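PDB 3HFT: WbmS, polysaccharide deacetylase involved in O-antigen biosynthesis from Bordetella bronchiseptica, which probably removes acetyl groups from a sugar intermediate during O-antigen biosynthesis, as a zinc-binding member of the polysaccharide deacetylase family. Local coordinates for residues A[209-213]-A[214-218]. Numbering follows the deposited sequence. Where two conformers were deposited one is given.
Sequences PIHVY and MNTES. With EDO (1,2-ethanediol), chain D.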
ATOM      1  N   PRO A 209       5.010   9.156  19.664  1.00 32.05           N
ATOM      2  CA  PRO A 209       5.289   9.720  20.977  1.00 31.87           C
ATOM      3  C   PRO A 209       6.261  10.893  20.940  1.00 32.37           C
ATOM      4  O   PRO A 209       5.989  11.912  21.585  1.00 31.50           O
ATOM      5  CB  PRO A 209       5.842   8.526  21.746  1.00 33.53           C
ATOM      6  CG  PRO A 209       5.051   7.388  21.213  1.00 31.66           C
ATOM      7  CD  PRO A 209       4.939   7.688  19.714  1.00 31.20           C
ATOM      8  N   ILE A 210       7.329  10.775  20.145  1.00 32.15           N
ATOM      9  CA  ILE A 210       8.309  11.853  20.027  1.00 32.48           C
ATOM     10  C   ILE A 210       7.646  13.141  19.534  1.00 31.27           C
ATOM     11  O   ILE A 210       7.937  14.224  20.046  1.00 32.65           O
ATOM     12  CB  ILE A 210       9.557  11.470  19.153  1.00 32.67           C
ATOM     13  CG1 ILE A 210      10.672  12.503  19.380  1.00 34.82           C
ATOM     14  CG2 ILE A 210       9.207  11.296  17.611  1.00 31.41           C
ATOM     15  CD1 ILE A 210      11.156  12.649  20.893  1.00 29.68           C
ATOM     16  N   HIS A 211       6.743  13.045  18.578  1.00 31.57           N
ATOM     17  CA  HIS A 211       6.110  14.278  18.071  1.00 32.75           C
ATOM     18  C   HIS A 211       5.061  14.805  19.014  1.00 31.81           C
ATOM     19  O   HIS A 211       4.859  16.014  19.123  1.00 31.19           O
ATOM     20  CB  HIS A 211       5.558  14.090  16.661  1.00 32.85           C
ATOM     21  CG  HIS A 211       6.611  13.766  15.658  1.00 33.13           C
ATOM     22  ND1 HIS A 211       7.778  14.483  15.567  1.00 34.05           N
ATOM     23  CD2 HIS A 211       6.698  12.779  14.739  1.00 36.62           C
ATOM     24  CE1 HIS A 211       8.532  13.968  14.612  1.00 37.26           C
ATOM     25  NE2 HIS A 211       7.893  12.937  14.088  1.00 33.17           N
ATOM     26  N   VAL A 212       4.379  13.909  19.719  1.00 34.66           N
ATOM     27  CA  VAL A 212       3.415  14.360  20.746  1.00 33.16           C
ATOM     28  C   VAL A 212       4.205  15.063  21.860  1.00 31.93           C
ATOM     29  O   VAL A 212       3.821  16.111  22.338  1.00 33.38           O
ATOM     30  CB  VAL A 212       2.557  13.172  21.281  1.00 33.54           C
ATOM     31  CG1 VAL A 212       1.632  13.596  22.441  1.00 31.10           C
ATOM     32  CG2 VAL A 212       1.727  12.553  20.104  1.00 30.31           C
ATOM     33  N   TYR A 213       5.319  14.486  22.278  1.00 31.62           N
ATOM     34  CA  TYR A 213       6.135  15.103  23.319  1.00 30.49           C
ATOM     35  C   TYR A 213       6.645  16.498  22.948  1.00 30.58           C
ATOM     36  O   TYR A 213       6.604  17.408  23.765  1.00 32.63           O
ATOM     37  CB  TYR A 213       7.323  14.204  23.676  1.00 31.43           C
ATOM     38  CG  TYR A 213       7.962  14.604  24.979  1.00 32.49           C
ATOM     39  CD1 TYR A 213       7.487  14.106  26.201  1.00 32.91           C
ATOM     40  CD2 TYR A 213       9.003  15.516  25.013  1.00 31.38           C
ATOM     41  CE1 TYR A 213       8.053  14.475  27.395  1.00 31.41           C
ATOM     42  CE2 TYR A 213       9.543  15.914  26.220  1.00 31.19           C
ATOM     43  CZ  TYR A 213       9.065  15.378  27.398  1.00 33.93           C
ATOM     44  OH  TYR A 213       9.628  15.742  28.585  1.00 34.14           O
HETATM   45  N   MSE A 214       7.146  16.659  21.733  1.00 30.98           N
HETATM   46  CA  MSE A 214       7.715  17.951  21.297  1.00 33.72           C
HETATM   47  C   MSE A 214       6.689  18.859  20.635  1.00 31.43           C
HETATM   48  O   MSE A 214       7.026  19.980  20.268  1.00 32.42           O
HETATM   49  CB  MSE A 214       8.854  17.744  20.285  1.00 33.23           C
HETATM   50  CG  MSE A 214       9.975  16.803  20.789  1.00 41.67           C
HETATM   51 SE   MSE A 214      11.451  16.793  19.508  0.75 37.41          SE
HETATM   52  CE  MSE A 214      11.929  18.087  19.912  1.00 23.92           C
ATOM     53  N   ASN A 215       5.464  18.373  20.459  1.00 33.20           N
ATOM     54  CA  ASN A 215       4.405  19.146  19.789  1.00 31.86           C
ATOM     55  C   ASN A 215       4.879  19.590  18.425  1.00 33.04           C
ATOM     56  O   ASN A 215       4.656  20.723  17.990  1.00 32.01           O
ATOM     57  CB  ASN A 215       3.938  20.329  20.626  1.00 30.86           C
ATOM     58  CG  ASN A 215       2.717  21.043  20.026  1.00 34.50           C
ATOM     59  OD1 ASN A 215       1.843  20.415  19.416  1.00 33.21           O
ATOM     60  ND2 ASN A 215       2.658  22.357  20.210  1.00 30.50           N
ATOM     61  N   THR A 216       5.473  18.644  17.717  1.00 33.17           N
ATOM     62  CA  THR A 216       6.088  18.919  16.425  1.00 34.78           C
ATOM     63  C   THR A 216       5.128  19.534  15.402  1.00 35.23           C
ATOM     64  O   THR A 216       4.063  18.984  15.112  1.00 34.97           O
ATOM     65  CB  THR A 216       6.645  17.636  15.790  1.00 36.28           C
ATOM     66  OG1 THR A 216       7.549  17.027  16.705  1.00 34.11           O
ATOM     67  CG2 THR A 216       7.334  17.922  14.447  1.00 31.46           C
ATOM     68  N   GLU A 217       5.567  20.663  14.856  1.00 33.73           N
ATOM     69  CA  GLU A 217       4.910  21.319  13.723  1.00 34.86           C
ATOM     70  C   GLU A 217       5.791  21.337  12.452  1.00 37.98           C
ATOM     71  O   GLU A 217       5.321  21.684  11.397  1.00 34.71           O
ATOM     72  CB  GLU A 217       4.549  22.752  14.107  1.00 36.66           C
ATOM     73  CG  GLU A 217       5.671  23.781  13.986  1.00 34.63           C
ATOM     74  CD  GLU A 217       6.835  23.681  15.004  1.00 42.15           C
ATOM     75  OE1 GLU A 217       7.268  22.604  15.466  1.00 35.91           O
ATOM     76  OE2 GLU A 217       7.381  24.736  15.309  1.00 38.09           O
ATOM     77  N   SER A 218       7.081  21.045  12.601  0.50 37.75           N
ATOM     78  CA  SER A 218       8.025  20.976  11.484  0.50 36.70           C
ATOM     79  C   SER A 218       9.043  19.906  11.809  0.50 36.54           C
ATOM     80  O   SER A 218       9.502  19.806  12.944  0.50 37.08           O
ATOM     81  CB  SER A 218       8.748  22.311  11.274  0.50 39.38           C
ATOM     82  OG  SER A 218       9.902  22.159  10.440  0.50 30.51           O
TER
HETATM   83  C1  EDO D 259       9.827  10.304  12.614  1.00 54.81           C
HETATM   84  O1  EDO D 259       8.980  11.348  12.126  1.00 39.94           O
HETATM   85  C2  EDO D 259       9.184   9.646  13.839  1.00 61.80           C
HETATM   86  O2  EDO D 259       9.674   8.305  14.020  1.00 64.92           O
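H211 and T216 meet twice, once through side chains and once through backbone. H211 ND1 lies 2.8 Å from T216 OG1, which sits at the imidazole edge close to its plane; with an angle of 147° this is a hydrogen bond whose donor could be either group. Because T216 OG1 stands anti to its own carbonyl carbon (chi1 -56°), the hydroxyl is turned back to the helix, while T216 CG2 comes within 3.6 Å of H211 ND1. Beside this pair, T216 N donates to H211 O over 3.0 Å, reaching a lone pair in the carbonyl plane. At the ring's other nitrogen, H211 NE2 donates almost straight (174°) to O1 of a 1,2-ethanediol, 2.7 Å away and in the ring plane. Both ring nitrogens are thus engaged, which fixes the ring's rotation, and I210 CG2 lies 3.9 Å above the centre of one face. M214 N closes the last helical turn on I210 O at 3.1 Å. N215 then turns to positive phi, its amide making a weak bond to V212 O; its side chain is held by S242, N240 and T247. Together the T216 N–H211 O and N215 N–V212 O bonds define a Schellman motif ending helix 209-214. The diol, probably from the crystallisation liquor, also bonds D180 and D46, linking H211 through it to D46 of the zinc site in this deacetylase fold.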